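Local coordinates for protein glycosyl transferase family 8 (Streptococcus pneumoniae, PDB 5GVV) that transfers galactose from UDP-galactose to the terminal glucose of the already glycosylated serine-rich repeat protein PsrP, using a manganese ion as cofactor, at residues 119-124 / 190-195; 290-295 / 302-307; 345-350 / 399-404. All coordinates share one frame; numbering follows the deposited sequence.

Overall arrangement
The three contacts follow one another along the chain; none nests in or crosses another. Contact 1 comes first, in the N-terminal glycosyltransferase family 8 region. It closes a loop of 65 residues between the link after helix 116-119 and strand 189-192, at one edge of the mixed sheet. Contacts 2 and 3 lie on the other side of the chain's centre, in a second, parallel-sheet domain. Contact 2 closes a short connection of six residues, partly helical, between helix 292-298 and strand 302-307. Contact 3 closes a loop of 48 residues, bringing helix 395-402 back to strand 345-348. These two touch, with F304 packed on L347 and V302 on I401.

Contact 1: 119-124 / 190-195; sequences FELDLG and SSLEDQ
L121 and L192 meet by their ends across two backbones that stay well apart, with their CA atoms 9.3 Å from each other. The chains come closer at the other end, where L123 CA and S190 CA are 6.7 Å apart. S190 and S191 are on a strand, while 120-124 run as an irregular link. Its turn is set by D122, whose OD1 accepts from G124 N at 3.2 Å in an Asx turn. The N-H points almost straight at the oxygen (168°) but meets it from above the carboxylate plane. G124 has a positive phi, which suits glycine.

The side-chain contact is small and apolar. L121 CD2 meets L192 CD2 at 3.6 Å, one methyl against one methyl, and the two side chains cross obliquely. L121 carries CG anti to its backbone N (chi1 179°), and its CB already points at the strand. L192 starts off to one side and bends its CD2 branch in. S190 CB also points across, and OG lies 3.8 Å from L123 O. That oxygen is a packing neighbour; the hydroxyl is hydrogen-bonded to N126 OD1.

K101 NZ bonds to the carbonyl oxygens of both F119 and L121, which ties residues 119-121 to strand 101-105. A129 of strand 128-131 is touched by L121, L123, S190 and L192 alike. Strand 189-192 is the last strand of the mixed GT-A sheet in this chain and pairs with 128-131, while L121 and L123 also reach L147 on strand 145-149, so the link packs over a face of the sheet near this edge.

Contact 2: 290-295 / 302-307; sequences EKIDYL and VHFHIV
I292 turns CG1 anti to its backbone N (chi1 -172°), and chi2 (57°) then turns CD1 toward F304 and I306. F304 has CG anti to its own carbonyl carbon (chi1 -59°), and the ring extends from the strand toward the first turn of the helix. There I292 CD1 lies 4.0 Å from F304 CD1, oblique to the ring. I292 and F304 run alongside in opposite senses. With I306 the approach is different: the CD1 atoms of I292 and I306 meet tip to tip at 4.1 Å. The far end of the ring touches L295. F304 CZ is 4.0 Å from L295 CB and 3.7 Å from L295 O, so both side chain and backbone of the helix bear on it.

This is the helix-to-second-strand packing of a beta-alpha-beta crossover, made of strand 278-283, helix 292-298 and strand 302-307. All four touching residues are buried. V302 CG1 lies over the centre of one face of the F304 ring, 3.8 Å above its plane. V302, F304 and I306 also touch strand 278-283, through C280 and N282.

K291 is the N-cap residue, and its backbone O accepts from L295 N at 2.9 Å in the first helical turn. Its side chain folds back, and NZ forms a salt bridge with E290 OE2. The other carboxylate oxygen, E290 OE1, is hydrogen-bonded to H351.

Contact 3: 345-350 / 399-404; sequences LYLDLN and AAIRSY
L345 CD2 touches both I401 and Y404, and CD1 covers a face of the Y404 ring. L345 CD2 lies 4.1 Å from Y404 CD1 and 4.2 Å from I401 CG1. The other methyl, CD1, sits over the centre of the ring, 4.2 Å above its plane. L345 crosses both partners at about a right angle. Two residues along the strand, L347 CD2 touches I401 CD1 at 4.2 Å, also crosswise. I401 places CG1 beside its backbone N (chi1 -68°), and its extended chain (chi2 168°) brings CD1 to L347.

The next shell is the turn at residues 400-404. S403 OG bonds to A400 O at 2.7 Å, and S403 N bonds to the same carbonyl, so two donors grip one oxygen. Y404 N bonds to I401 O. These bonds hold the turn that carries Y404, whose ring takes L345 CD1 over one face. Around Y404 lie P368, I370 and E386.

Further out, the strand is fixed by backbone bonds of L345 and L347 to V281 on one neighbouring strand, and of Y346 and D348 to I370 on the other. I401 also reaches L278, and R402 forms a salt bridge with E301. The contact thus packs the C-terminal helix 395-402 on an inner strand of a sheet of six parallel strands. This sheet starts in its middle with 278-283 and grows outward first one way, then the other, as in Rossmann-like domains.

Contact 1: 119-124 / 190-195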
loop_
_atom_site.group_PDB
_atom_site.type_symbol
_atom_site.label_atom_id
_atom_site.label_comp_id
_atom_site.label_asym_id
_atom_site.label_seq_id
_atom_site.Cartn_x
_atom_site.Cartn_y
_atom_site.Cartn_z
ATOM N N PHE A 119 -15.667 -14.566 -19.561
ATOM C CA PHE A 119 -14.583 -15.509 -19.823
ATOM C C PHE A 119 -14.897 -16.382 -21.042
ATOM O O PHE A 119 -13.999 -16.756 -21.804
ATOM C CB PHE A 119 -14.379 -16.419 -18.607
ATOM C CG PHE A 119 -13.718 -15.746 -17.431
ATOM C CD1 PHE A 119 -12.597 -14.943 -17.605
ATOM C CD2 PHE A 119 -14.211 -15.939 -16.148
ATOM C CE1 PHE A 119 -11.982 -14.330 -16.511
ATOM C CE2 PHE A 119 -13.607 -15.335 -15.050
ATOM C CZ PHE A 119 -12.491 -14.528 -15.234
ATOM N N GLU A 120 -16.177 -16.705 -21.213
ATOM C CA GLU A 120 -16.603 -17.675 -22.218
ATOM C C GLU A 120 -17.064 -17.040 -23.524
ATOM O O GLU A 120 -17.559 -17.738 -24.411
ATOM C CB GLU A 120 -17.745 -18.535 -21.675
ATOM C CG GLU A 120 -17.350 -19.517 -20.584
ATOM C CD GLU A 120 -18.551 -20.261 -20.025
ATOM O OE1 GLU A 120 -19.693 -19.908 -20.394
ATOM O OE2 GLU A 120 -18.353 -21.192 -19.215
ATOM N N LEU A 121 -16.931 -15.723 -23.639
ATOM C CA LEU A 121 -17.355 -15.039 -24.855
ATOM C C LEU A 121 -16.535 -15.527 -26.043
ATOM O O LEU A 121 -15.319 -15.700 -25.931
ATOM C CB LEU A 121 -17.229 -13.521 -24.703
ATOM C CG LEU A 121 -17.619 -12.700 -25.935
ATOM C CD1 LEU A 121 -19.056 -12.981 -26.334
ATOM C CD2 LEU A 121 -17.420 -11.218 -25.696
ATOM N N ASP A 122 -17.200 -15.777 -27.169
ATOM C CA ASP A 122 -16.495 -16.183 -28.380
ATOM C C ASP A 122 -16.124 -14.949 -29.199
ATOM O O ASP A 122 -16.991 -14.168 -29.594
ATOM C CB ASP A 122 -17.347 -17.145 -29.215
ATOM C CG ASP A 122 -16.521 -17.938 -30.220
ATOM O OD1 ASP A 122 -15.363 -17.551 -30.500
ATOM O OD2 ASP A 122 -17.036 -18.955 -30.738
ATOM N N LEU A 123 -14.831 -14.783 -29.452
ATOM C CA LEU A 123 -14.330 -13.613 -30.164
ATOM C C LEU A 123 -14.429 -13.739 -31.683
ATOM O O LEU A 123 -14.360 -12.738 -32.399
ATOM C CB LEU A 123 -12.881 -13.348 -29.770
ATOM C CG LEU A 123 -12.695 -13.035 -28.285
ATOM C CD1 LEU A 123 -11.270 -13.292 -27.858
ATOM C CD2 LEU A 123 -13.083 -11.597 -28.003
ATOM N N GLY A 124 -14.594 -14.963 -32.172
ATOM C CA GLY A 124 -14.566 -15.203 -33.604
ATOM C C GLY A 124 -13.236 -14.768 -34.197
ATOM O O GLY A 124 -12.175 -15.225 -33.761
ATOM N N SER A 190 -15.242 -6.984 -30.942
ATOM C CA SER A 190 -16.566 -7.336 -30.438
ATOM C C SER A 190 -16.976 -6.382 -29.316
ATOM O O SER A 190 -16.119 -5.802 -28.644
ATOM C CB SER A 190 -16.566 -8.772 -29.912
ATOM O OG SER A 190 -16.074 -9.682 -30.877
ATOM N N SER A 191 -18.282 -6.230 -29.108
ATOM C CA SER A 191 -18.789 -5.337 -28.070
ATOM C C SER A 191 -19.127 -6.059 -26.765
ATOM O O SER A 191 -19.710 -7.146 -26.779
ATOM C CB SER A 191 -20.024 -4.575 -28.565
ATOM O OG SER A 191 -19.675 -3.551 -29.477
ATOM N N LEU A 192 -18.753 -5.449 -25.644
ATOM C CA LEU A 192 -19.185 -5.916 -24.333
ATOM C C LEU A 192 -20.257 -4.977 -23.806
ATOM O O LEU A 192 -20.243 -3.783 -24.124
ATOM C CB LEU A 192 -18.016 -5.924 -23.352
ATOM C CG LEU A 192 -16.837 -6.840 -23.650
ATOM C CD1 LEU A 192 -15.713 -6.602 -22.651
ATOM C CD2 LEU A 192 -17.277 -8.284 -23.621
ATOM N N GLU A 193 -21.182 -5.507 -23.010
ATOM C CA GLU A 193 -22.180 -4.674 -22.338
ATOM C C GLU A 193 -21.487 -3.691 -21.397
ATOM O O GLU A 193 -20.366 -3.952 -20.936
ATOM C CB GLU A 193 -23.161 -5.542 -21.545
ATOM C CG GLU A 193 -24.069 -6.422 -22.399
ATOM C CD GLU A 193 -24.107 -7.863 -21.911
ATOM O OE1 GLU A 193 -24.693 -8.114 -20.834
ATOM O OE2 GLU A 193 -23.544 -8.743 -22.602
ATOM N N ASP A 194 -22.141 -2.565 -21.116
ATOM C CA ASP A 194 -21.559 -1.548 -20.242
ATOM C C ASP A 194 -21.213 -2.104 -18.860
ATOM O O ASP A 194 -20.259 -1.652 -18.223
ATOM C CB ASP A 194 -22.504 -0.347 -20.090
ATOM C CG ASP A 194 -22.626 0.475 -21.360
ATOM O OD1 ASP A 194 -21.675 0.485 -22.169
ATOM O OD2 ASP A 194 -23.680 1.128 -21.543
ATOM N N GLN A 195 -21.975 -3.094 -18.401
ATOM C CA GLN A 195 -21.780 -3.622 -17.050
ATOM C C GLN A 195 -20.462 -4.390 -16.882
ATOM O O GLN A 195 -20.056 -4.697 -15.755
ATOM C CB GLN A 195 -22.964 -4.498 -16.621
ATOM C CG GLN A 195 -22.857 -5.965 -17.046
ATOM C CD GLN A 195 -23.602 -6.894 -16.096
ATOM O OE1 GLN A 195 -23.627 -6.665 -14.882
ATOM N NE2 GLN A 195 -24.207 -7.950 -16.642
#

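Contact 2: 290-295 / 302-307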
loop_
_atom_site.group_PDB
_atom_site.type_symbol
_atom_site.label_atom_id
_atom_site.label_comp_id
_atom_site.label_asym_id
_atom_site.label_seq_id
_atom_site.Cartn_x
_atom_site.Cartn_y
_atom_site.Cartn_z
ATOM N N GLU A 290 27.299 -17.470 -15.023
ATOM C CA GLU A 290 27.146 -18.587 -15.956
ATOM C C GLU A 290 25.958 -19.491 -15.657
ATOM O O GLU A 290 25.882 -20.095 -14.588
ATOM C CB GLU A 290 28.432 -19.423 -16.020
ATOM C CG GLU A 290 28.384 -20.559 -17.034
ATOM C CD GLU A 290 28.435 -20.067 -18.465
ATOM O OE1 GLU A 290 29.136 -19.065 -18.721
ATOM O OE2 GLU A 290 27.776 -20.679 -19.334
ATOM N N LYS A 291 25.032 -19.556 -16.612
ATOM C CA LYS A 291 23.883 -20.458 -16.546
ATOM C C LYS A 291 22.931 -20.214 -15.372
ATOM O O LYS A 291 22.147 -21.104 -15.032
ATOM C CB LYS A 291 24.354 -21.918 -16.534
ATOM C CG LYS A 291 25.011 -22.359 -17.822
ATOM C CD LYS A 291 24.025 -22.319 -18.972
ATOM C CE LYS A 291 24.645 -22.875 -20.254
ATOM N NZ LYS A 291 25.831 -22.096 -20.699
ATOM N N ILE A 292 22.973 -19.024 -14.774
ATOM C CA ILE A 292 22.147 -18.745 -13.591
ATOM C C ILE A 292 20.635 -18.863 -13.846
ATOM O O ILE A 292 19.892 -19.369 -12.995
ATOM C CB ILE A 292 22.498 -17.375 -12.928
ATOM C CG1 ILE A 292 21.763 -17.215 -11.595
ATOM C CG2 ILE A 292 22.175 -16.210 -13.851
ATOM C CD1 ILE A 292 22.045 -18.337 -10.614
ATOM N N ASP A 293 20.179 -18.420 -15.016
ATOM C CA ASP A 293 18.760 -18.523 -15.350
ATOM C C ASP A 293 18.343 -19.988 -15.431
ATOM O O ASP A 293 17.310 -20.391 -14.890
ATOM C CB ASP A 293 18.467 -17.826 -16.680
ATOM C CG ASP A 293 18.756 -16.340 -16.635
ATOM O OD1 ASP A 293 19.948 -15.966 -16.567
ATOM O OD2 ASP A 293 17.791 -15.549 -16.673
ATOM N N TYR A 294 19.163 -20.784 -16.110
ATOM C CA TYR A 294 18.897 -22.205 -16.254
ATOM C C TYR A 294 18.861 -22.889 -14.890
ATOM O O TYR A 294 17.943 -23.657 -14.603
ATOM C CB TYR A 294 19.961 -22.853 -17.146
ATOM C CG TYR A 294 19.878 -24.359 -17.165
ATOM C CD1 TYR A 294 18.960 -25.014 -17.978
ATOM C CD2 TYR A 294 20.706 -25.124 -16.359
ATOM C CE1 TYR A 294 18.881 -26.395 -17.992
ATOM C CE2 TYR A 294 20.630 -26.497 -16.358
ATOM C CZ TYR A 294 19.720 -27.124 -17.175
ATOM O OH TYR A 294 19.656 -28.494 -17.164
ATOM N N LEU A 295 19.857 -22.604 -14.051
ATOM C CA LEU A 295 19.942 -23.215 -12.723
ATOM C C LEU A 295 18.715 -22.864 -11.885
ATOM O O LEU A 295 18.135 -23.724 -11.225
ATOM C CB LEU A 295 21.216 -22.777 -11.999
ATOM C CG LEU A 295 22.550 -23.105 -12.673
ATOM C CD1 LEU A 295 23.724 -22.638 -11.820
ATOM C CD2 LEU A 295 22.666 -24.593 -12.981
ATOM N N VAL A 302 16.197 -24.618 -4.491
ATOM C CA VAL A 302 17.420 -23.950 -4.063
ATOM C C VAL A 302 17.185 -22.444 -4.069
ATOM O O VAL A 302 16.630 -21.902 -5.030
ATOM C CB VAL A 302 18.596 -24.269 -5.000
ATOM C CG1 VAL A 302 19.832 -23.514 -4.571
ATOM C CG2 VAL A 302 18.878 -25.753 -5.005
ATOM N N HIS A 303 17.590 -21.775 -2.995
ATOM C CA HIS A 303 17.534 -20.319 -2.934
ATOM C C HIS A 303 18.904 -19.761 -3.300
ATOM O O HIS A 303 19.882 -19.942 -2.558
ATOM C CB HIS A 303 17.117 -19.867 -1.530
ATOM C CG HIS A 303 16.836 -18.400 -1.413
ATOM N ND1 HIS A 303 16.359 -17.823 -0.255
ATOM C CD2 HIS A 303 16.965 -17.389 -2.307
ATOM C CE1 HIS A 303 16.207 -16.525 -0.440
ATOM N NE2 HIS A 303 16.574 -16.234 -1.675
ATOM N N PHE A 304 18.978 -19.094 -4.447
ATOM C CA PHE A 304 20.237 -18.523 -4.910
ATOM C C PHE A 304 20.365 -17.086 -4.438
ATOM O O PHE A 304 19.412 -16.305 -4.532
ATOM C CB PHE A 304 20.308 -18.533 -6.437
ATOM C CG PHE A 304 20.180 -19.893 -7.050
ATOM C CD1 PHE A 304 21.312 -20.619 -7.398
ATOM C CD2 PHE A 304 18.928 -20.431 -7.317
ATOM C CE1 PHE A 304 21.199 -21.876 -7.990
ATOM C CE2 PHE A 304 18.802 -21.686 -7.903
ATOM C CZ PHE A 304 19.942 -22.409 -8.238
ATOM N N HIS A 305 21.543 -16.734 -3.938
ATOM C CA HIS A 305 21.812 -15.360 -3.548
ATOM C C HIS A 305 22.926 -14.824 -4.432
ATOM O O HIS A 305 24.054 -15.327 -4.390
ATOM C CB HIS A 305 22.214 -15.293 -2.070
ATOM C CG HIS A 305 21.226 -15.936 -1.147
ATOM N ND1 HIS A 305 20.313 -15.210 -0.405
ATOM C CD2 HIS A 305 21.000 -17.237 -0.849
ATOM C CE1 HIS A 305 19.567 -16.040 0.303
ATOM N NE2 HIS A 305 19.966 -17.275 0.055
ATOM N N ILE A 306 22.608 -13.821 -5.245
ATOM C CA ILE A 306 23.598 -13.226 -6.137
ATOM C C ILE A 306 23.924 -11.821 -5.649
ATOM O O ILE A 306 23.055 -10.944 -5.636
ATOM C CB ILE A 306 23.109 -13.178 -7.597
ATOM C CG1 ILE A 306 22.594 -14.552 -8.034
ATOM C CG2 ILE A 306 24.234 -12.719 -8.520
ATOM C CD1 ILE A 306 23.620 -15.671 -7.864
ATOM N N VAL A 307 25.174 -11.619 -5.236
ATOM C CA VAL A 307 25.587 -10.375 -4.598
ATOM C C VAL A 307 26.531 -9.612 -5.518
ATOM O O VAL A 307 27.313 -10.217 -6.247
ATOM C CB VAL A 307 26.289 -10.678 -3.258
ATOM C CG1 VAL A 307 26.618 -9.400 -2.503
ATOM C CG2 VAL A 307 25.407 -11.579 -2.401
#

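Contact 3: 345-350 / 399-404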
loop_
_atom_site.group_PDB
_atom_site.type_symbol
_atom_site.label_atom_id
_atom_site.label_comp_id
_atom_site.label_asym_id
_atom_site.label_seq_id
_atom_site.Cartn_x
_atom_site.Cartn_y
_atom_site.Cartn_z
ATOM N N LEU A 345 26.518 -23.528 0.164
ATOM C CA LEU A 345 27.356 -23.844 -0.988
ATOM C C LEU A 345 27.680 -22.601 -1.807
ATOM O O LEU A 345 26.774 -21.851 -2.183
ATOM C CB LEU A 345 26.633 -24.866 -1.872
ATOM C CG LEU A 345 27.296 -25.194 -3.212
ATOM C CD1 LEU A 345 28.621 -25.888 -2.976
ATOM C CD2 LEU A 345 26.385 -26.058 -4.044
ATOM N N TYR A 346 28.963 -22.378 -2.082
ATOM C CA TYR A 346 29.355 -21.262 -2.935
ATOM C C TYR A 346 29.399 -21.704 -4.396
ATOM O O TYR A 346 29.967 -22.752 -4.717
ATOM C CB TYR A 346 30.716 -20.685 -2.511
ATOM C CG TYR A 346 30.997 -19.351 -3.168
ATOM C CD1 TYR A 346 31.577 -19.281 -4.431
ATOM C CD2 TYR A 346 30.651 -18.163 -2.540
ATOM C CE1 TYR A 346 31.812 -18.064 -5.044
ATOM C CE2 TYR A 346 30.881 -16.943 -3.144
ATOM C CZ TYR A 346 31.461 -16.900 -4.392
ATOM O OH TYR A 346 31.689 -15.682 -4.999
ATOM N N LEU A 347 28.795 -20.907 -5.276
ATOM C CA LEU A 347 28.843 -21.171 -6.715
ATOM C C LEU A 347 29.743 -20.148 -7.407
ATOM O O LEU A 347 29.363 -18.979 -7.560
ATOM C CB LEU A 347 27.440 -21.120 -7.328
ATOM C CG LEU A 347 26.368 -22.059 -6.774
ATOM C CD1 LEU A 347 25.050 -21.886 -7.520
ATOM C CD2 LEU A 347 26.821 -23.492 -6.846
ATOM N N ASP A 348 30.927 -20.592 -7.827
ATOM C CA ASP A 348 31.870 -19.722 -8.510
ATOM C C ASP A 348 31.487 -19.626 -9.980
ATOM O O ASP A 348 32.058 -20.322 -10.822
ATOM C CB ASP A 348 33.289 -20.278 -8.373
ATOM C CG ASP A 348 34.351 -19.225 -8.594
ATOM O OD1 ASP A 348 33.987 -18.064 -8.890
ATOM O OD2 ASP A 348 35.549 -19.559 -8.473
ATOM N N LEU A 349 30.526 -18.754 -10.288
ATOM C CA LEU A 349 29.948 -18.697 -11.631
ATOM C C LEU A 349 30.240 -17.396 -12.379
ATOM O O LEU A 349 29.880 -17.264 -13.550
ATOM C CB LEU A 349 28.434 -18.897 -11.557
ATOM C CG LEU A 349 27.930 -20.105 -10.776
ATOM C CD1 LEU A 349 26.409 -20.167 -10.796
ATOM C CD2 LEU A 349 28.526 -21.374 -11.326
ATOM N N ASN A 350 30.879 -16.443 -11.708
ATOM C CA ASN A 350 31.107 -15.121 -12.295
ATOM C C ASN A 350 32.316 -15.086 -13.229
ATOM O O ASN A 350 33.333 -15.722 -12.960
ATOM C CB ASN A 350 31.257 -14.071 -11.192
ATOM C CG ASN A 350 32.322 -14.443 -10.185
ATOM O OD1 ASN A 350 32.281 -15.522 -9.594
ATOM N ND2 ASN A 350 33.294 -13.557 -9.993
ATOM N N ALA A 399 22.670 -31.657 -10.945
ATOM C CA ALA A 399 22.835 -32.892 -10.186
ATOM C C ALA A 399 23.851 -32.726 -9.056
ATOM O O ALA A 399 23.664 -33.255 -7.957
ATOM C CB ALA A 399 23.257 -34.022 -11.112
ATOM N N ALA A 400 24.930 -32.001 -9.333
ATOM C CA ALA A 400 25.951 -31.732 -8.327
ATOM C C ALA A 400 25.348 -30.974 -7.147
ATOM O O ALA A 400 25.582 -31.319 -5.988
ATOM C CB ALA A 400 27.093 -30.942 -8.936
ATOM N N ILE A 401 24.580 -29.934 -7.447
ATOM C CA ILE A 401 23.950 -29.129 -6.407
ATOM C C ILE A 401 22.980 -29.956 -5.552
ATOM O O ILE A 401 22.988 -29.852 -4.322
ATOM C CB ILE A 401 23.247 -27.891 -7.010
ATOM C CG1 ILE A 401 24.295 -26.915 -7.561
ATOM C CG2 ILE A 401 22.389 -27.200 -5.971
ATOM C CD1 ILE A 401 23.736 -25.793 -8.423
ATOM N N ARG A 402 22.167 -30.790 -6.199
ATOM C CA ARG A 402 21.229 -31.653 -5.479
ATOM C C ARG A 402 21.902 -32.674 -4.560
ATOM O O ARG A 402 21.279 -33.160 -3.610
ATOM C CB ARG A 402 20.275 -32.353 -6.453
ATOM C CG ARG A 402 19.045 -31.518 -6.783
ATOM C CD ARG A 402 18.117 -32.191 -7.776
ATOM N NE ARG A 402 16.846 -31.470 -7.869
ATOM C CZ ARG A 402 16.386 -30.899 -8.978
ATOM N NH1 ARG A 402 17.085 -30.969 -10.103
ATOM N NH2 ARG A 402 15.220 -30.265 -8.969
ATOM N N SER A 403 23.165 -32.992 -4.829
ATOM C CA SER A 403 23.899 -33.944 -3.996
ATOM C C SER A 403 24.197 -33.352 -2.618
ATOM O O SER A 403 24.464 -34.086 -1.662
ATOM C CB SER A 403 25.199 -34.388 -4.680
ATOM O OG SER A 403 26.231 -33.427 -4.515
ATOM N N TYR A 404 24.141 -32.027 -2.512
ATOM C CA TYR A 404 24.406 -31.353 -1.242
ATOM C C TYR A 404 23.169 -31.285 -0.353
ATOM O O TYR A 404 23.259 -30.932 0.828
ATOM C CB TYR A 404 24.982 -29.956 -1.486
ATOM C CG TYR A 404 26.400 -30.003 -1.993
ATOM C CD1 TYR A 404 26.668 -30.071 -3.354
ATOM C CD2 TYR A 404 27.473 -29.999 -1.110
ATOM C CE1 TYR A 404 27.964 -30.124 -3.822
ATOM C CE2 TYR A 404 28.771 -30.051 -1.569
ATOM C CZ TYR A 404 29.009 -30.113 -2.923
ATOM O OH TYR A 404 30.300 -30.169 -3.389
#